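Local coordinates for tail spike protein gp49 (Pseudomonas phage LKA1, PDB 4RU4), which probably cleaves the O-specific polysaccharide of Pseudomonas as a lyase, serving as the trimeric tailspike with which the phage degrades the host surface during entry, at residues B[51-56]-B[79-84]; B[361-366]-B[387-392]; B[439-444]-B[468-473]. All blocks are in the same frame, centred on the assembly; numbering follows the deposited sequence. Where two conformers were deposited one is given.

Interaction 1: B[51-56]-B[79-84]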
loop_
_atom_site.group_PDB
_atom_site.type_symbol
_atom_site.label_atom_id
_atom_site.label_comp_id
_atom_site.label_asym_id
_atom_site.label_seq_id
_atom_site.Cartn_x
_atom_site.Cartn_y
_atom_site.Cartn_z
ATOM N N LEU B 51 42.806 -33.548 7.177
ATOM C CA LEU B 51 43.122 -33.691 5.756
ATOM C C LEU B 51 41.902 -34.053 4.908
ATOM O O LEU B 51 41.913 -33.881 3.700
ATOM C CB LEU B 51 44.229 -34.719 5.558
ATOM C CG LEU B 51 45.621 -34.237 5.984
ATOM C CD1 LEU B 51 46.688 -35.369 5.842
ATOM C CD2 LEU B 51 45.990 -33.021 5.166
ATOM N N SER B 52 40.838 -34.528 5.544
ATOM C CA SER B 52 39.638 -34.871 4.785
ATOM C C SER B 52 38.719 -33.655 4.551
ATOM O O SER B 52 37.726 -33.769 3.827
ATOM C CB SER B 52 38.884 -35.984 5.506
ATOM O OG SER B 52 38.673 -35.605 6.850
ATOM N N ASP B 53 39.037 -32.509 5.163
ATOM C CA ASP B 53 38.292 -31.257 4.891
ATOM C C ASP B 53 38.399 -30.882 3.410
ATOM O O ASP B 53 39.427 -31.112 2.775
ATOM C CB ASP B 53 38.855 -30.072 5.690
ATOM C CG ASP B 53 38.529 -30.145 7.172
ATOM O OD1 ASP B 53 37.605 -30.898 7.551
ATOM O OD2 ASP B 53 39.212 -29.446 7.947
ATOM N N GLU B 54 37.363 -30.243 2.881
ATOM C CA GLU B 54 37.367 -29.801 1.492
ATOM C C GLU B 54 38.296 -28.613 1.272
ATOM O O GLU B 54 38.302 -27.656 2.053
ATOM C CB GLU B 54 35.937 -29.407 1.064
ATOM C CG GLU B 54 34.955 -30.589 0.999
ATOM C CD GLU B 54 35.170 -31.484 -0.219
ATOM O OE1 GLU B 54 35.899 -31.079 -1.149
ATOM O OE2 GLU B 54 34.602 -32.598 -0.247
ATOM N N ILE B 55 39.076 -28.668 0.202
ATOM C CA ILE B 55 39.864 -27.519 -0.209
ATOM C C ILE B 55 38.978 -26.263 -0.421
ATOM O O ILE B 55 39.362 -25.167 -0.016
ATOM C CB ILE B 55 40.695 -27.866 -1.476
ATOM C CG1 ILE B 55 41.851 -28.812 -1.092
ATOM C CG2 ILE B 55 41.204 -26.588 -2.177
ATOM C CD1 ILE B 55 42.478 -29.601 -2.274
ATOM N N ASP B 56 37.786 -26.426 -1.008
ATOM C CA ASP B 56 36.911 -25.271 -1.244
ATOM C C ASP B 56 36.524 -24.616 0.070
ATOM O O ASP B 56 36.468 -23.389 0.167
ATOM C CB ASP B 56 35.632 -25.663 -1.994
ATOM C CG ASP B 56 35.886 -26.041 -3.456
ATOM O OD1 ASP B 56 36.860 -25.538 -4.057
ATOM O OD2 ASP B 56 35.100 -26.854 -3.993
ATOM N N ILE B 79 31.729 -27.740 0.423
ATOM C CA ILE B 79 32.177 -27.474 1.784
ATOM C C ILE B 79 31.646 -28.519 2.759
ATOM O O ILE B 79 30.522 -28.995 2.628
ATOM C CB ILE B 79 31.803 -26.046 2.247
ATOM C CG1 ILE B 79 30.276 -25.888 2.338
ATOM C CG2 ILE B 79 32.436 -25.015 1.302
ATOM C CD1 ILE B 79 29.787 -24.645 3.097
ATOM N N ASN B 80 32.465 -28.904 3.728
ATOM C CA ASN B 80 32.025 -29.912 4.676
ATOM C C ASN B 80 31.873 -29.302 6.063
ATOM O O ASN B 80 31.586 -30.011 7.027
ATOM C CB ASN B 80 33.041 -31.054 4.732
ATOM C CG ASN B 80 34.387 -30.586 5.207
ATOM O OD1 ASN B 80 35.053 -29.806 4.525
ATOM N ND2 ASN B 80 34.797 -31.042 6.387
ATOM N N ARG B 81 32.067 -27.994 6.158
ATOM C CA ARG B 81 31.924 -27.285 7.441
ATOM C C ARG B 81 31.318 -25.943 7.152
ATOM O O ARG B 81 31.441 -25.434 6.037
ATOM C CB ARG B 81 33.297 -27.007 8.088
ATOM C CG ARG B 81 34.058 -28.231 8.518
ATOM C CD ARG B 81 35.331 -27.913 9.331
ATOM N NE ARG B 81 36.077 -29.151 9.435
ATOM C CZ ARG B 81 35.853 -30.075 10.361
ATOM N NH1 ARG B 81 34.948 -29.863 11.313
ATOM N NH2 ARG B 81 36.555 -31.201 10.359
ATOM N N GLY B 82 30.728 -25.322 8.171
ATOM C CA GLY B 82 30.177 -24.005 7.973
ATOM C C GLY B 82 31.262 -22.982 7.662
ATOM O O GLY B 82 32.406 -23.122 8.083
ATOM N N ILE B 83 30.887 -21.948 6.919
ATOM C CA ILE B 83 31.734 -20.779 6.733
ATOM C C ILE B 83 31.282 -19.719 7.745
ATOM O O ILE B 83 30.168 -19.203 7.654
ATOM C CB ILE B 83 31.593 -20.230 5.304
ATOM C CG1 ILE B 83 31.907 -21.339 4.283
ATOM C CG2 ILE B 83 32.459 -18.963 5.123
ATOM C CD1 ILE B 83 31.494 -21.000 2.852
ATOM N N SER B 84 32.132 -19.401 8.714
ATOM C CA SER B 84 31.687 -18.567 9.830
ATOM C C SER B 84 32.580 -17.367 10.144
ATOM O O SER B 84 33.757 -17.322 9.776
ATOM C CB SER B 84 31.525 -19.443 11.085
ATOM O OG SER B 84 32.792 -19.910 11.512
#
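Asp53 and Arg81 meet where the loop leading into helix 55-65 lies against the corner at Asn80 and Arg81, near the N-terminal end of the parallel beta-helix that forms the body of this tailspike. One carboxylate oxygen does most of the work. Arg81 approaches side-on, its NE lying 3.0 Å from Asp53 OD1, and the neighbouring NH2 donates to the same oxygen. The guanidinium and carboxylate planes stand 79° apart: NH2 reaches the syn lone pair of OD1, while NE comes from above the carboxylate plane. A third donor, Asn80 ND2, also bonds Asp53 OD1 at 3.0 Å. The other oxygen, Asp53 OD2, accepts from the backbone N atoms of Val49 and Ala50, so that both oxygens of the carboxylate are satisfied. Such a concentration of donors would be expected to stabilise its negative charge.

The amide of Asn80 serves as a two-ended connector. With chi1 at 62°, CG sits between the backbone N and the carbonyl carbon, and from CG the OD1 and ND2 atoms reach Glu54 N and Asp53 OD1. Glu54, the N-cap residue of helix 55-65, turns its carboxylate to His29 N and Ser28 OG, and only its CB and CG lean on the Asn80 amide. The backbone N of Glu54 donates to Asn80 OD1 at 2.9 Å in a nearly straight bond, 177° at the hydrogen, from above the carbonyl plane.

Interaction 2: B[361-366]-B[387-392]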
loop_
_atom_site.group_PDB
_atom_site.type_symbol
_atom_site.label_atom_id
_atom_site.label_comp_id
_atom_site.label_asym_id
_atom_site.label_seq_id
_atom_site.Cartn_x
_atom_site.Cartn_y
_atom_site.Cartn_z
ATOM N N CYS B 361 -2.778 -7.076 1.211
ATOM C CA CYS B 361 -2.348 -8.435 0.895
ATOM C C CYS B 361 -3.439 -9.233 0.197
ATOM O O CYS B 361 -4.640 -8.996 0.404
ATOM C CB CYS B 361 -1.963 -9.187 2.167
ATOM S SG CYS B 361 -0.505 -8.475 2.938
ATOM N N THR B 362 -3.022 -10.211 -0.606
ATOM C CA THR B 362 -3.952 -11.215 -1.114
ATOM C C THR B 362 -3.595 -12.499 -0.375
ATOM O O THR B 362 -2.421 -12.910 -0.376
ATOM C CB THR B 362 -3.774 -11.415 -2.645
ATOM O OG1 THR B 362 -3.862 -10.134 -3.283
ATOM C CG2 THR B 362 -4.845 -12.333 -3.227
ATOM N N ILE B 363 -4.588 -13.132 0.252
ATOM C CA ILE B 363 -4.322 -14.281 1.132
ATOM C C ILE B 363 -5.314 -15.396 0.828
ATOM O O ILE B 363 -6.529 -15.148 0.802
ATOM C CB ILE B 363 -4.439 -13.889 2.651
ATOM C CG1 ILE B 363 -3.789 -12.520 2.932
ATOM C CG2 ILE B 363 -3.831 -15.007 3.546
ATOM C CD1 ILE B 363 -3.962 -12.006 4.390
ATOM N N THR B 364 -4.819 -16.610 0.567
ATOM C CA THR B 364 -5.694 -17.765 0.421
ATOM C C THR B 364 -5.711 -18.641 1.675
ATOM O O THR B 364 -4.931 -18.438 2.589
ATOM C CB THR B 364 -5.291 -18.661 -0.759
ATOM O OG1 THR B 364 -4.010 -19.237 -0.487
ATOM C CG2 THR B 364 -5.243 -17.884 -2.053
ATOM N N ASN B 365 -6.616 -19.624 1.713
ATOM C CA ASN B 365 -6.806 -20.445 2.917
ATOM C C ASN B 365 -5.688 -21.436 3.200
ATOM O O ASN B 365 -4.981 -21.906 2.283
ATOM C CB ASN B 365 -8.116 -21.230 2.780
ATOM C CG ASN B 365 -8.139 -22.119 1.520
ATOM O OD1 ASN B 365 -8.315 -21.627 0.393
ATOM N ND2 ASN B 365 -8.000 -23.429 1.717
ATOM N N ALA B 366 -5.532 -21.748 4.474
ATOM C CA ALA B 366 -4.830 -22.934 4.926
ATOM C C ALA B 366 -5.756 -24.159 4.798
ATOM O O ALA B 366 -6.928 -24.021 4.401
ATOM C CB ALA B 366 -4.389 -22.764 6.372
ATOM N N CYS B 387 -7.613 -6.017 2.499
ATOM C CA CYS B 387 -7.074 -7.248 1.942
ATOM C C CYS B 387 -8.059 -7.965 1.025
ATOM O O CYS B 387 -9.282 -7.833 1.151
ATOM C CB CYS B 387 -6.616 -8.192 3.055
ATOM S SG CYS B 387 -5.172 -7.524 3.991
ATOM N N THR B 388 -7.503 -8.749 0.114
ATOM C CA THR B 388 -8.301 -9.595 -0.751
ATOM C C THR B 388 -8.132 -11.018 -0.225
ATOM O O THR B 388 -7.007 -11.532 -0.165
ATOM C CB THR B 388 -7.791 -9.477 -2.191
ATOM O OG1 THR B 388 -7.997 -8.140 -2.657
ATOM C CG2 THR B 388 -8.508 -10.497 -3.104
ATOM N N LEU B 389 -9.230 -11.634 0.218
ATOM C CA LEU B 389 -9.158 -12.925 0.901
ATOM C C LEU B 389 -9.930 -13.975 0.088
ATOM O O LEU B 389 -11.018 -13.690 -0.427
ATOM C CB LEU B 389 -9.758 -12.825 2.310
ATOM C CG LEU B 389 -9.255 -11.668 3.178
ATOM C CD1 LEU B 389 -10.081 -11.623 4.460
ATOM C CD2 LEU B 389 -7.773 -11.837 3.507
ATOM N N TYR B 390 -9.382 -15.181 -0.055
ATOM C CA TYR B 390 -10.108 -16.244 -0.769
ATOM C C TYR B 390 -9.944 -17.583 -0.094
ATOM O O TYR B 390 -8.818 -18.006 0.182
ATOM C CB TYR B 390 -9.643 -16.372 -2.234
ATOM C CG TYR B 390 -10.324 -17.489 -3.027
ATOM C CD1 TYR B 390 -11.694 -17.740 -2.908
ATOM C CD2 TYR B 390 -9.593 -18.296 -3.903
ATOM C CE1 TYR B 390 -12.308 -18.754 -3.639
ATOM C CE2 TYR B 390 -10.201 -19.300 -4.633
ATOM C CZ TYR B 390 -11.554 -19.528 -4.490
ATOM O OH TYR B 390 -12.162 -20.533 -5.214
ATOM N N THR B 391 -11.059 -18.265 0.145
ATOM C CA THR B 391 -10.994 -19.642 0.617
ATOM C C THR B 391 -11.836 -20.570 -0.255
ATOM O O THR B 391 -12.944 -20.212 -0.685
ATOM C CB THR B 391 -11.361 -19.854 2.106
ATOM O OG1 THR B 391 -11.398 -21.261 2.367
ATOM C CG2 THR B 391 -12.706 -19.279 2.425
ATOM N N THR B 392 -11.279 -21.739 -0.546
ATOM C CA THR B 392 -11.985 -22.773 -1.316
ATOM C C THR B 392 -12.693 -23.750 -0.375
ATOM O O THR B 392 -13.352 -24.695 -0.827
ATOM C CB THR B 392 -10.984 -23.619 -2.167
ATOM O OG1 THR B 392 -9.975 -24.163 -1.300
ATOM C CG2 THR B 392 -10.302 -22.779 -3.265
#
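Ile363 and Leu389 lie side by side on one face of two parallel strands, with CD1 of Ile363 3.9 Å from CD2 of Leu389. Leu389 CD2 also nestles against Ile363 CB and CG1, and Ile371 touches both side chains. Further apolar contact comes from the cysteines, where Cys361 CB is 4.0 Å from Cys387 SG. On the other face Thr362 and Thr388 point the same way, their CG2 methyls 4.1 Å apart; CG2 is anti to the backbone N in both.

Backbone bonds alternate between the strands: Thr388 N to Cys361 O, Ile363 N to Thr388 O at 2.9 Å, and Tyr390 N to Ile363 O. The CA atoms of Thr362, Thr364 and Leu389 add C-H...O contacts. This in-register stacking of like on like, threonine over threonine and aliphatic over aliphatic, is the ladder of successive coils in a parallel beta-helix, the pectin lyase-like fold.

Side-chain polar bonds take over where the strands end. Asn365 OD1 accepts from Thr392 N at 3.1 Å, with the donor well above the carbonyl plane, while ND2 donates to Ala366 O. The side chains of Thr391 and Asn365 cross at about a right angle, with Thr391 OG1 3.3 Å from Asn365 CB; this hydroxyl is itself bonded to Gly369 O and Gly393 N, close to the calcium site of Gly368 and Asp394. Within the strand, on the threonine face, Thr388 OG1 bonds NH2 of Arg359 of the second subunit.

Interaction 3: B[439-444]-B[468-473]; sequences YLLRAR and KVLQLD
Arg442 and Asp473 form the polar centre of one face of this strand pair. The arginine comes side-on, with NE 2.9 Å from Asp473 OD2 and NH2 bonded to the same oxygen. The guanidinium and carboxylate planes are 81° apart; NE meets OD2 nearly along its C-O axis, and NH2 reaches it from above the carboxylate plane. Arg442 CG is anti to the backbone N (chi1 -175°), and the chain runs extended from there to NE, alongside Gln471, whose CG lies 3.8 Å from Arg442 CG.

On the same face CB of Gln471 sits over the Tyr439 ring, 4.0 Å from its centroid and offset toward the rim, as a CH-pi contact. The tyrosine and Asp473 are thus bridged by one glutamine: its chain is bent at chi2 (80°), NE2 donates to both oxygens of Asp473, each on its syn lone pair, and OE1 accepts from Lys468 NZ on a lone pair.

These rows of stacked side chains sit on a six-stranded parallel sheet, one wall of the pectin lyase-like beta-helix, whose paired strands bond in register, as in Ala443 N to Gln471 O at 3.0 Å. The opposite face is aliphatic. Leu441 CB meets Leu470 CD2 at 3.9 Å, and Ala443 CB meets Leu472 CD2 at the same separation; Leu470 also packs on Ile454 and Leu484, and Leu472 on Leu484, from the paired strands 452-463 and 484-487.

Further out, Asn399 O accepts from Arg442 NH1 and Ser500 OG pairs with Lys468 NZ. Arg444 lays its CG on Asp473 CB, 3.7 Å away, but directs its guanidinium off to Thr475 OG1, Gly407 O and the carboxylate of Glu446.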
loop_
_atom_site.group_PDB
_atom_site.type_symbol
_atom_site.label_atom_id
_atom_site.label_comp_id
_atom_site.label_asym_id
_atom_site.label_seq_id
_atom_site.Cartn_x
_atom_site.Cartn_y
_atom_site.Cartn_z
ATOM N N TYR B 439 -19.484 -19.100 9.727
ATOM C CA TYR B 439 -19.401 -17.711 10.163
ATOM C C TYR B 439 -18.109 -17.073 9.637
ATOM O O TYR B 439 -17.074 -17.733 9.510
ATOM C CB TYR B 439 -19.470 -17.587 11.700
ATOM C CG TYR B 439 -18.911 -18.803 12.424
ATOM C CD1 TYR B 439 -17.556 -18.916 12.688
ATOM C CD2 TYR B 439 -19.754 -19.837 12.834
ATOM C CE1 TYR B 439 -17.037 -20.046 13.328
ATOM C CE2 TYR B 439 -19.247 -20.965 13.487
ATOM C CZ TYR B 439 -17.892 -21.055 13.726
ATOM O OH TYR B 439 -17.402 -22.164 14.362
ATOM N N LEU B 440 -18.169 -15.797 9.298
ATOM C CA LEU B 440 -16.981 -15.155 8.717
ATOM C C LEU B 440 -15.913 -14.939 9.772
ATOM O O LEU B 440 -14.724 -15.151 9.525
ATOM C CB LEU B 440 -17.346 -13.849 8.036
ATOM C CG LEU B 440 -18.360 -14.046 6.901
ATOM C CD1 LEU B 440 -18.643 -12.716 6.254
ATOM C CD2 LEU B 440 -17.781 -15.031 5.869
ATOM N N LEU B 441 -16.333 -14.508 10.952
ATOM C CA LEU B 441 -15.366 -14.293 12.033
ATOM C C LEU B 441 -15.890 -14.930 13.313
ATOM O O LEU B 441 -17.066 -14.800 13.656
ATOM C CB LEU B 441 -15.089 -12.793 12.265
ATOM C CG LEU B 441 -14.091 -12.431 13.373
ATOM C CD1 LEU B 441 -13.331 -11.144 13.013
ATOM C CD2 LEU B 441 -14.741 -12.302 14.750
ATOM N N ARG B 442 -15.004 -15.615 14.020
ATOM C CA ARG B 442 -15.348 -16.140 15.337
ATOM C C ARG B 442 -14.322 -15.605 16.318
ATOM O O ARG B 442 -13.124 -15.592 16.013
ATOM C CB ARG B 442 -15.289 -17.679 15.350
ATOM C CG ARG B 442 -15.783 -18.273 16.714
ATOM C CD ARG B 442 -15.977 -19.759 16.684
ATOM N NE ARG B 442 -16.588 -20.227 17.935
ATOM C CZ ARG B 442 -16.795 -21.504 18.243
ATOM N NH1 ARG B 442 -16.421 -22.460 17.407
ATOM N NH2 ARG B 442 -17.380 -21.824 19.404
ATOM N N ALA B 443 -14.797 -15.159 17.481
ATOM C CA ALA B 443 -13.951 -14.878 18.634
ATOM C C ALA B 443 -14.572 -15.601 19.817
ATOM O O ALA B 443 -15.789 -15.540 20.020
ATOM C CB ALA B 443 -13.877 -13.363 18.899
ATOM N N ARG B 444 -13.747 -16.301 20.583
ATOM C CA ARG B 444 -14.231 -17.094 21.714
ATOM C C ARG B 444 -13.276 -16.868 22.892
ATOM O O ARG B 444 -12.056 -17.067 22.774
ATOM C CB ARG B 444 -14.300 -18.587 21.361
ATOM C CG ARG B 444 -14.808 -19.481 22.528
ATOM C CD ARG B 444 -14.884 -20.965 22.122
ATOM N NE ARG B 444 -13.546 -21.408 21.776
ATOM C CZ ARG B 444 -12.657 -21.869 22.646
ATOM N NH1 ARG B 444 -12.989 -22.036 23.927
ATOM N NH2 ARG B 444 -11.449 -22.211 22.218
ATOM N N LYS B 468 -23.481 -16.756 9.367
ATOM C CA LYS B 468 -23.382 -15.557 10.220
ATOM C C LYS B 468 -22.187 -14.721 9.827
ATOM O O LYS B 468 -21.223 -15.261 9.278
ATOM C CB LYS B 468 -23.178 -15.938 11.698
ATOM C CG LYS B 468 -23.916 -17.187 12.145
ATOM C CD LYS B 468 -23.830 -17.382 13.656
ATOM C CE LYS B 468 -24.541 -18.680 14.083
ATOM N NZ LYS B 468 -24.390 -18.962 15.541
ATOM N N VAL B 469 -22.233 -13.423 10.153
ATOM C CA VAL B 469 -21.048 -12.577 10.011
ATOM C C VAL B 469 -20.163 -12.839 11.226
ATOM O O VAL B 469 -19.055 -13.342 11.072
ATOM C CB VAL B 469 -21.396 -11.066 9.867
ATOM C CG1 VAL B 469 -20.125 -10.210 9.697
ATOM C CG2 VAL B 469 -22.350 -10.846 8.686
ATOM N N LEU B 470 -20.668 -12.543 12.430
ATOM C CA LEU B 470 -19.884 -12.739 13.651
ATOM C C LEU B 470 -20.456 -13.842 14.523
ATOM O O LEU B 470 -21.687 -13.991 14.640
ATOM C CB LEU B 470 -19.832 -11.456 14.486
ATOM C CG LEU B 470 -19.402 -10.181 13.764
ATOM C CD1 LEU B 470 -19.369 -9.036 14.760
ATOM C CD2 LEU B 470 -18.036 -10.363 13.059
ATOM N N GLN B 471 -19.548 -14.580 15.160
ATOM C CA GLN B 471 -19.886 -15.603 16.135
ATOM C C GLN B 471 -19.002 -15.292 17.349
ATOM O O GLN B 471 -17.781 -15.466 17.295
ATOM C CB GLN B 471 -19.571 -16.982 15.566
ATOM C CG GLN B 471 -19.624 -18.099 16.585
ATOM C CD GLN B 471 -21.038 -18.546 16.857
ATOM O OE1 GLN B 471 -21.881 -18.563 15.956
ATOM N NE2 GLN B 471 -21.318 -18.886 18.106
ATOM N N LEU B 472 -19.610 -14.766 18.411
ATOM C CA LEU B 472 -18.862 -14.263 19.575
ATOM C C LEU B 472 -19.242 -15.062 20.820
ATOM O O LEU B 472 -20.358 -14.927 21.334
ATOM C CB LEU B 472 -19.129 -12.759 19.791
ATOM C CG LEU B 472 -18.900 -11.893 18.528
ATOM C CD1 LEU B 472 -19.351 -10.452 18.728
ATOM C CD2 LEU B 472 -17.427 -11.932 18.057
ATOM N N ASP B 473 -18.307 -15.870 21.309
ATOM C CA ASP B 473 -18.611 -16.888 22.313
ATOM C C ASP B 473 -17.775 -16.693 23.550
ATOM O O ASP B 473 -16.712 -16.053 23.515
ATOM C CB ASP B 473 -18.241 -18.273 21.783
ATOM C CG ASP B 473 -19.140 -18.716 20.690
ATOM O OD1 ASP B 473 -20.364 -18.546 20.849
ATOM O OD2 ASP B 473 -18.629 -19.208 19.671
#

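In the fold
Interactions 2 and 3 repeat one scheme, successive parallel strands in register, on different walls of the beta-helix, their centres about 18 Å apart. Interaction 1, about 44 Å from interaction 2 between centres, is instead a buried junction between a helix-leading loop and a chain corner, joined by side-chain polar bonds without strand pairing. All three enclose buried residues, but the strand contacts also have a partly exposed face. That face differs: in 361-366 with 387-392 it carries threonines against the second subunit, whereas in 439-444 with 468-473 it carries a charged and amide network contacted by no other chain. Both turn aliphatic residues to the opposite face.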